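Local atomic coordinates of gamma-glutamylcyclotransferase (Homo sapiens, PDB entry 3CRY), a protein that catalyses the release of 5-oxoproline from gamma-glutamyl dipeptides, may contribute to glutathione homeostasis, and can trigger cytochrome c release from mitochondria. Residues V43-Q57 with S102-Q115. The protein carries 1 engineered substitution. Numbering follows the deposited sequence.
Sequences VARLQDFKLDFGNSQ and SGMYVVIEVKVATQ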
ATOM      1  N   VAL A  43       3.174  21.301   4.787  1.00  9.50           N
ATOM      2  CA  VAL A  43       3.917  20.293   5.534  1.00  9.34           C
ATOM      3  C   VAL A  43       2.898  19.486   6.335  1.00  9.37           C
ATOM      4  O   VAL A  43       1.917  20.044   6.830  1.00 10.44           O
ATOM      5  CB  VAL A  43       4.904  20.968   6.509  1.00  9.56           C
ATOM      6  CG1 VAL A  43       5.608  19.934   7.387  1.00 11.21           C
ATOM      7  CG2 VAL A  43       5.942  21.771   5.716  1.00  9.73           C
ATOM      8  N   ALA A  44       3.118  18.184   6.442  1.00  8.32           N
ATOM      9  CA  ALA A  44       2.167  17.330   7.170  1.00  8.16           C
ATOM     10  C   ALA A  44       2.819  16.113   7.816  1.00  8.55           C
ATOM     11  O   ALA A  44       3.904  15.675   7.394  1.00  8.75           O
ATOM     12  CB  ALA A  44       1.006  16.917   6.258  1.00  8.14           C
ATOM     13  N   ARG A  45       2.129  15.565   8.826  1.00  8.69           N
ATOM     14  CA  ARG A  45       2.618  14.418   9.591  1.00  9.33           C
ATOM     15  C   ARG A  45       1.762  13.183   9.327  1.00  8.99           C
ATOM     16  O   ARG A  45       0.527  13.236   9.426  1.00  8.68           O
ATOM     17  CB  ARG A  45       2.620  14.749  11.101  1.00  9.73           C
ATOM     18  CG  ARG A  45       2.895  13.541  12.002  1.00 10.30           C
ATOM     19  CD  ARG A  45       3.285  13.872  13.451  1.00 12.75           C
ATOM     20  NE  ARG A  45       2.393  14.813  14.125  1.00 17.22           N
ATOM     21  CZ  ARG A  45       2.658  15.358  15.317  1.00 21.84           C
ATOM     22  NH1 ARG A  45       3.787  15.057  15.970  1.00 22.32           N
ATOM     23  NH2 ARG A  45       1.799  16.208  15.877  1.00 23.66           N
ATOM     24  N   LEU A  46       2.426  12.073   8.985  1.00  8.60           N
ATOM     25  CA  LEU A  46       1.760  10.787   8.893  1.00  8.65           C
ATOM     26  C   LEU A  46       1.965  10.025  10.205  1.00  8.66           C
ATOM     27  O   LEU A  46       3.084   9.639  10.558  1.00  7.93           O
ATOM     28  CB  LEU A  46       2.233  10.004   7.650  1.00  7.75           C
ATOM     29  CG  LEU A  46       1.647   8.600   7.449  1.00  7.81           C
ATOM     30  CD1 LEU A  46       0.138   8.623   7.242  1.00  9.57           C
ATOM     31  CD2 LEU A  46       2.357   7.906   6.277  1.00  9.81           C
ATOM     32  N   GLN A  47       0.864   9.835  10.931  1.00  9.03           N
ATOM     33  CA  GLN A  47       0.905   9.155  12.225  1.00  9.87           C
ATOM     34  C   GLN A  47       1.010   7.626  12.048  1.00  9.18           C
ATOM     35  O   GLN A  47       0.397   7.051  11.135  1.00  9.88           O
ATOM     36  CB  GLN A  47      -0.352   9.555  13.028  1.00 11.01           C
ATOM     37  CG  GLN A  47      -0.216   9.535  14.549  1.00 14.72           C
ATOM     38  CD  GLN A  47       0.945  10.376  15.062  1.00 18.87           C
ATOM     39  OE1 GLN A  47       1.935   9.831  15.528  1.00 20.93           O
ATOM     40  NE2 GLN A  47       0.843  11.697  14.937  1.00 19.49           N
ATOM     41  N   ASP A  48       1.779   6.969  12.912  1.00  8.45           N
ATOM     42  CA  ASP A  48       1.844   5.518  13.001  1.00  8.95           C
ATOM     43  C   ASP A  48       2.450   4.844  11.754  1.00  8.78           C
ATOM     44  O   ASP A  48       2.073   3.727  11.382  1.00  8.55           O
ATOM     45  CB  ASP A  48       0.472   4.904  13.372  1.00  8.87           C
ATOM     46  CG  ASP A  48      -0.103   5.480  14.676  1.00 12.27           C
ATOM     47  OD1 ASP A  48       0.634   5.538  15.684  1.00 14.73           O
ATOM     48  OD2 ASP A  48      -1.280   5.911  14.675  1.00 16.21           O
ATOM     49  N   PHE A  49       3.428   5.524  11.151  1.00  8.39           N
ATOM     50  CA  PHE A  49       4.295   4.936  10.126  1.00  8.13           C
ATOM     51  C   PHE A  49       5.740   5.259  10.484  1.00  8.26           C
ATOM     52  O   PHE A  49       5.998   6.245  11.213  1.00  7.90           O
ATOM     53  CB  PHE A  49       4.014   5.547   8.748  1.00  7.66           C
ATOM     54  CG  PHE A  49       2.803   4.977   8.034  1.00  8.08           C
ATOM     55  CD1 PHE A  49       1.512   5.321   8.436  1.00  8.31           C
ATOM     56  CD2 PHE A  49       2.965   4.142   6.911  1.00  9.96           C
ATOM     57  CE1 PHE A  49       0.396   4.824   7.754  1.00  7.88           C
ATOM     58  CE2 PHE A  49       1.850   3.646   6.240  1.00  8.31           C
ATOM     59  CZ  PHE A  49       0.578   3.995   6.652  1.00  7.52           C
ATOM     60  N   LYS A  50       6.664   4.447   9.968  1.00  8.35           N
ATOM     61  CA  LYS A  50       8.105   4.615  10.210  1.00  9.82           C
ATOM     62  C   LYS A  50       8.837   4.660   8.874  1.00  8.51           C
ATOM     63  O   LYS A  50       8.488   3.908   7.943  1.00  8.75           O
ATOM     64  CB  LYS A  50       8.636   3.457  11.065  1.00  9.97           C
ATOM     65  CG  LYS A  50      10.125   3.512  11.374  1.00 12.08           C
ATOM     66  CD  LYS A  50      10.552   2.303  12.235  1.00 14.80           C
ATOM     67  CE  LYS A  50      12.022   2.383  12.644  1.00 20.39           C
ATOM     68  NZ  LYS A  50      12.193   3.255  13.839  1.00 25.90           N
ATOM     69  N   LEU A  51       9.848   5.522   8.781  1.00  7.64           N
ATOM     70  CA  LEU A  51      10.664   5.665   7.571  1.00  7.31           C
ATOM     71  C   LEU A  51      11.746   4.569   7.520  1.00  7.44           C
ATOM     72  O   LEU A  51      12.376   4.252   8.540  1.00  7.56           O
ATOM     73  CB  LEU A  51      11.329   7.061   7.580  1.00  7.39           C
ATOM     74  CG  LEU A  51      12.189   7.467   6.376  1.00  8.37           C
ATOM     75  CD1 LEU A  51      11.333   7.732   5.152  1.00  9.49           C
ATOM     76  CD2 LEU A  51      13.006   8.699   6.721  1.00  8.45           C
ATOM     77  N   ASP A  52      11.981   3.998   6.341  1.00  6.75           N
ATOM     78  CA  ASP A  52      13.026   2.993   6.166  1.00  6.44           C
ATOM     79  C   ASP A  52      13.645   3.240   4.784  1.00  6.31           C
ATOM     80  O   ASP A  52      13.150   4.081   4.008  1.00  6.35           O
ATOM     81  CB  ASP A  52      12.449   1.570   6.272  1.00  6.03           C
ATOM     82  CG  ASP A  52      13.511   0.489   6.469  1.00  9.15           C
ATOM     83  OD1 ASP A  52      14.700   0.785   6.759  1.00 10.79           O
ATOM     84  OD2 ASP A  52      13.136  -0.691   6.306  1.00 10.21           O
ATOM     85  N   PHE A  53      14.752   2.552   4.505  1.00  6.20           N
ATOM     86  CA  PHE A  53      15.403   2.605   3.184  1.00  6.07           C
ATOM     87  C   PHE A  53      15.717   1.202   2.727  1.00  6.20           C
ATOM     88  O   PHE A  53      16.123   0.363   3.528  1.00  7.05           O
ATOM     89  CB  PHE A  53      16.696   3.466   3.207  1.00  5.82           C
ATOM     90  CG  PHE A  53      16.440   4.908   3.569  1.00  5.15           C
ATOM     91  CD1 PHE A  53      16.267   5.284   4.908  1.00  5.31           C
ATOM     92  CD2 PHE A  53      16.284   5.877   2.576  1.00  5.75           C
ATOM     93  CE1 PHE A  53      15.981   6.611   5.250  1.00  6.77           C
ATOM     94  CE2 PHE A  53      16.021   7.224   2.903  1.00  5.08           C
ATOM     95  CZ  PHE A  53      15.863   7.593   4.250  1.00  6.21           C
ATOM     96  N   GLY A  54      15.527   0.947   1.437  1.00  6.72           N
ATOM     97  CA  GLY A  54      15.832  -0.382   0.934  1.00  7.64           C
ATOM     98  C   GLY A  54      15.927  -0.530  -0.557  1.00  7.67           C
ATOM     99  O   GLY A  54      15.757   0.431  -1.323  1.00  7.40           O
ATOM    100  N   ASN A  55      16.188  -1.771  -0.940  1.00  7.70           N
ATOM    101  CA  ASN A  55      16.329  -2.185  -2.324  1.00  8.78           C
ATOM    102  C   ASN A  55      15.066  -2.940  -2.702  1.00  9.44           C
ATOM    103  O   ASN A  55      14.865  -4.092  -2.286  1.00  9.36           O
ATOM    104  CB  ASN A  55      17.564  -3.081  -2.456  1.00  9.07           C
ATOM    105  CG  ASN A  55      18.858  -2.330  -2.164  1.00 10.98           C
ATOM    106  OD1 ASN A  55      18.947  -1.123  -2.394  1.00 11.19           O
ATOM    107  ND2 ASN A  55      19.859  -3.040  -1.622  1.00 11.85           N
ATOM    108  N   SER A  56      14.199  -2.279  -3.462  1.00  9.59           N
ATOM    109  CA  SER A  56      12.908  -2.883  -3.792  1.00  9.32           C
ATOM    110  C   SER A  56      13.141  -4.047  -4.744  1.00  9.98           C
ATOM    111  O   SER A  56      13.929  -3.939  -5.684  1.00  9.51           O
ATOM    112  CB  SER A  56      11.965  -1.842  -4.416  1.00 10.02           C
ATOM    113  OG  SER A  56      10.617  -2.290  -4.337  1.00 10.80           O
ATOM    114  N   GLN A  57      12.468  -5.170  -4.493  1.00 10.31           N
ATOM    115  CA  GLN A  57      12.642  -6.374  -5.326  1.00 11.29           C
ATOM    116  C   GLN A  57      14.121  -6.821  -5.344  1.00 12.16           C
ATOM    117  O   GLN A  57      14.580  -7.461  -6.300  1.00 12.67           O
ATOM    118  CB  GLN A  57      12.105  -6.148  -6.752  1.00 11.21           C
ATOM    119  CG  GLN A  57      10.627  -5.726  -6.843  1.00 11.31           C
ATOM    120  CD  GLN A  57       9.679  -6.817  -6.361  1.00 11.01           C
ATOM    121  OE1 GLN A  57      10.038  -8.004  -6.336  1.00 13.02           O
ATOM    122  NE2 GLN A  57       8.473  -6.425  -5.976  1.00 11.76           N
ATOM    123  N   SER A 102       6.783  -2.211 -12.441  1.00 14.05           N
ATOM    124  CA  SER A 102       7.856  -3.184 -12.215  1.00 13.82           C
ATOM    125  C   SER A 102       7.903  -3.668 -10.758  1.00 12.65           C
ATOM    126  O   SER A 102       8.822  -4.383 -10.347  1.00 12.61           O
ATOM    127  CB  SER A 102       9.213  -2.630 -12.686  1.00 14.78           C
ATOM    128  OG  SER A 102       9.645  -1.559 -11.880  1.00 18.37           O
ATOM    129  N   GLY A 103       6.899  -3.266  -9.979  1.00 11.48           N
ATOM    130  CA  GLY A 103       6.753  -3.785  -8.625  1.00 10.28           C
ATOM    131  C   GLY A 103       7.569  -3.035  -7.601  1.00  8.96           C
ATOM    132  O   GLY A 103       7.772  -3.552  -6.479  1.00  9.01           O
ATOM    133  N   MET A 104       8.048  -1.835  -7.958  1.00  8.69           N
ATOM    134  CA  MET A 104       8.960  -1.126  -7.052  1.00  8.30           C
ATOM    135  C   MET A 104       8.233  -0.491  -5.858  1.00  7.28           C
ATOM    136  O   MET A 104       8.693  -0.587  -4.709  1.00  7.64           O
ATOM    137  CB  MET A 104       9.875  -0.129  -7.800  1.00  9.40           C
ATOM    138  CG  MET A 104      10.761  -0.829  -8.873  1.00 11.63           C
ATOM    139  SD  MET A 104      11.857  -2.181  -8.264  1.00 17.67           S
ATOM    140  CE  MET A 104      13.320  -1.240  -7.795  1.00 19.75           C
ATOM    141  N   TYR A 105       7.114   0.164  -6.153  1.00  7.15           N
ATOM    142  CA  TYR A 105       6.230   0.753  -5.152  1.00  6.96           C
ATOM    143  C   TYR A 105       4.793   0.424  -5.527  1.00  7.31           C
ATOM    144  O   TYR A 105       4.485   0.161  -6.700  1.00  6.22           O
ATOM    145  CB  TYR A 105       6.369   2.279  -5.138  1.00  7.17           C
ATOM    146  CG  TYR A 105       7.675   2.828  -4.552  1.00  6.22           C
ATOM    147  CD1 TYR A 105       8.810   2.959  -5.349  1.00  7.83           C
ATOM    148  CD2 TYR A 105       7.754   3.224  -3.227  1.00  5.52           C
ATOM    149  CE1 TYR A 105       9.993   3.490  -4.836  1.00  6.47           C
ATOM    150  CE2 TYR A 105       8.939   3.757  -2.684  1.00  5.69           C
ATOM    151  CZ  TYR A 105      10.053   3.876  -3.498  1.00  6.83           C
ATOM    152  OH  TYR A 105      11.210   4.392  -2.996  1.00  6.00           O
ATOM    153  N   VAL A 106       3.919   0.458  -4.520  1.00  6.32           N
ATOM    154  CA  VAL A 106       2.478   0.402  -4.734  1.00  6.08           C
ATOM    155  C   VAL A 106       1.887   1.774  -4.404  1.00  5.80           C
ATOM    156  O   VAL A 106       2.446   2.517  -3.552  1.00  5.55           O
ATOM    157  CB  VAL A 106       1.830  -0.732  -3.892  1.00  5.01           C
ATOM    158  CG1 VAL A 106       1.832  -0.363  -2.404  1.00  5.23           C
ATOM    159  CG2 VAL A 106       0.409  -1.023  -4.396  1.00  7.19           C
ATOM    160  N   VAL A 107       0.801   2.143  -5.098  1.00  5.58           N
ATOM    161  CA  VAL A 107       0.050   3.356  -4.769  1.00  5.25           C
ATOM    162  C   VAL A 107      -0.747   3.152  -3.490  1.00  5.19           C
ATOM    163  O   VAL A 107      -1.449   2.145  -3.357  1.00  4.68           O
ATOM    164  CB  VAL A 107      -0.955   3.752  -5.907  1.00  5.17           C
ATOM    165  CG1 VAL A 107      -1.803   4.937  -5.481  1.00  5.49           C
ATOM    166  CG2 VAL A 107      -0.232   4.018  -7.209  1.00  7.14           C
ATOM    167  N   ILE A 108      -0.623   4.090  -2.556  1.00  4.99           N
ATOM    168  CA  ILE A 108      -1.444   4.088  -1.325  1.00  5.50           C
ATOM    169  C   ILE A 108      -2.278   5.367  -1.189  1.00  6.26           C
ATOM    170  O   ILE A 108      -2.025   6.375  -1.869  1.00  6.22           O
ATOM    171  CB  ILE A 108      -0.577   3.919  -0.050  1.00  5.66           C
ATOM    172  CG1 ILE A 108       0.400   5.097   0.139  1.00  6.02           C
ATOM    173  CG2 ILE A 108       0.134   2.547  -0.050  1.00  5.74           C
ATOM    174  CD1 ILE A 108       1.248   4.967   1.418  1.00  5.40           C
ATOM    175  N   GLU A 109      -3.264   5.334  -0.291  1.00  6.51           N
ATOM    176  CA  GLU A 109      -3.955   6.547   0.141  1.00  7.62           C
ATOM    177  C   GLU A 109      -3.643   6.677   1.618  1.00  8.05           C
ATOM    178  O   GLU A 109      -3.680   5.680   2.352  1.00  8.50           O
ATOM    179  CB  GLU A 109      -5.483   6.421  -0.047  1.00  7.74           C
ATOM    180  CG  GLU A 109      -6.278   7.682   0.323  1.00  8.97           C
ATOM    181  CD  GLU A 109      -7.772   7.450   0.207  1.00 10.15           C
ATOM    182  OE1 GLU A 109      -8.263   7.347  -0.929  1.00 14.97           O
ATOM    183  OE2 GLU A 109      -8.419   7.322   1.259  1.00 13.53           O
ATOM    184  N   VAL A 110      -3.266   7.875   2.044  1.00  7.23           N
ATOM    185  CA  VAL A 110      -3.016   8.124   3.468  1.00  8.45           C
ATOM    186  C   VAL A 110      -3.720   9.379   3.942  1.00  9.10           C
ATOM    187  O   VAL A 110      -4.024  10.258   3.151  1.00  9.33           O
ATOM    188  CB  VAL A 110      -1.500   8.233   3.801  1.00  8.81           C
ATOM    189  CG1 VAL A 110      -0.808   6.879   3.660  1.00  9.62           C
ATOM    190  CG2 VAL A 110      -0.836   9.300   2.949  1.00  9.76           C
ATOM    191  N   LYS A 111      -3.975   9.447   5.249  1.00  9.16           N
ATOM    192  CA  LYS A 111      -4.536  10.646   5.838  1.00 10.06           C
ATOM    193  C   LYS A 111      -3.451  11.241   6.739  1.00  9.93           C
ATOM    194  O   LYS A 111      -2.897  10.559   7.601  1.00  9.96           O
ATOM    195  CB  LYS A 111      -5.814  10.295   6.602  1.00 11.67           C
ATOM    196  CG  LYS A 111      -6.968  10.036   5.649  1.00 12.15           C
ATOM    197  CD  LYS A 111      -8.151   9.353   6.318  1.00 18.45           C
ATOM    198  CE  LYS A 111      -9.305   9.218   5.332  1.00 19.78           C
ATOM    199  NZ  LYS A 111     -10.552   8.687   5.982  1.00 23.95           N
ATOM    200  N   VAL A 112      -3.120  12.498   6.475  1.00 10.69           N
ATOM    201  CA  VAL A 112      -2.036  13.177   7.192  1.00 11.18           C
ATOM    202  C   VAL A 112      -2.580  14.416   7.908  1.00 11.72           C
ATOM    203  O   VAL A 112      -3.675  14.903   7.589  1.00 12.98           O
ATOM    204  CB  VAL A 112      -0.853  13.538   6.242  1.00 10.23           C
ATOM    205  CG1 VAL A 112      -0.240  12.252   5.617  1.00 10.69           C
ATOM    206  CG2 VAL A 112      -1.309  14.510   5.148  1.00 11.20           C
ATOM    207  N   ALA A 113      -1.843  14.893   8.903  1.00 12.64           N
ATOM    208  CA  ALA A 113      -2.276  16.018   9.735  1.00 13.08           C
ATOM    209  C   ALA A 113      -1.342  17.203   9.532  1.00 13.67           C
ATOM    210  O   ALA A 113      -0.121  17.057   9.602  1.00 12.68           O
ATOM    211  CB  ALA A 113      -2.294  15.593  11.214  1.00 13.09           C
ATOM    212  N   THR A 114      -1.915  18.373   9.263  1.00 14.67           N
ATOM    213  CA  THR A 114      -1.131  19.593   9.129  1.00 16.50           C
ATOM    214  C   THR A 114      -0.698  20.055  10.529  1.00 18.03           C
ATOM    215  O   THR A 114      -1.151  19.509  11.544  1.00 17.94           O
ATOM    216  CB  THR A 114      -1.946  20.704   8.449  1.00 16.52           C
ATOM    217  OG1 THR A 114      -3.004  21.110   9.326  1.00 16.47           O
ATOM    218  CG2 THR A 114      -2.576  20.211   7.159  1.00 16.32           C
ATOM    219  N   GLN A 115       0.171  21.060  10.582  1.00 19.85           N
ATOM    220  CA  GLN A 115       0.610  21.612  11.863  1.00 22.57           C
ATOM    221  C   GLN A 115      -0.509  22.411  12.571  1.00 23.24           C
ATOM    222  O   GLN A 115      -0.321  22.899  13.682  1.00 24.67           O
ATOM    223  CB  GLN A 115       1.907  22.428  11.704  1.00 22.64           C
ATOM    224  CG  GLN A 115       3.117  21.547  11.357  1.00 24.03           C
ATOM    225  CD  GLN A 115       4.411  22.310  11.096  1.00 24.50           C
ATOM    226  OE1 GLN A 115       5.390  22.161  11.836  1.00 28.21           O
ATOM    227  NE2 GLN A 115       4.437  23.101  10.031  1.00 25.11           N
TER
HETATM  228  O   HOH W   1       1.125  22.125   8.160  1.00 26.89           O
HETATM  229  O   HOH W   2      -1.815  10.405  10.027  1.00 14.89           O
HETATM  230  O   HOH W   3       8.091  -3.465  -3.548  1.00 11.64           O
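With CG swung opposite its backbone N (chi1 178°), Leu46 lays CD1 across Val110, 3.8 Å from Val110 CB; a similar turn in Ser56 (chi1 -161°) aims OG at the carbonyl of Met104. These two meetings belong to separate parts of a contact in the AIG2-like fold, where strand 39-46 pairs antiparallel with strand 106-114 in a five-stranded sheet, then bends at residues 47-48 into strand 49-56 of a second sheet. Arg45 and Ala113 form a hydrogen-bonded pair, Arg45 N to Ala113 O at 2.8 Å and Ala113 N to Arg45 O at 2.9 Å. Beyond it the strands part, and a water bridges Gln47 N and Lys111 O. Apolar residues suit the buried side: Ala44 is small enough for CB to fit against beta-branched Val112 CG2 at 3.5 Å, while the longer Leu46 fills the corner, its CD2 over one face of the Phe49 ring, toward the rim. Val112 lies about 4 Å, side chain to side chain, from Phe20, a probable substrate-binding residue.

Farther along both segments, Ser56 is short enough for OG to donate to Met104 O at 2.6 Å, in the carbonyl plane on a lone pair. The flexible Met104 thioether curls back over Ser56; its side chain is about 6 Å from that of Gln98, the engineered residue at the proton-acceptor position. Gly103 suits its left-handed backbone, where a side chain would crowd the preceding carbonyl. Gln57 NE2, also bonded to Gln73 O of the second subunit, reaches Gly103 O at 3.0 Å through an almost straight N-H...O of 169°, although NE2 is tilted from the carbonyl plane.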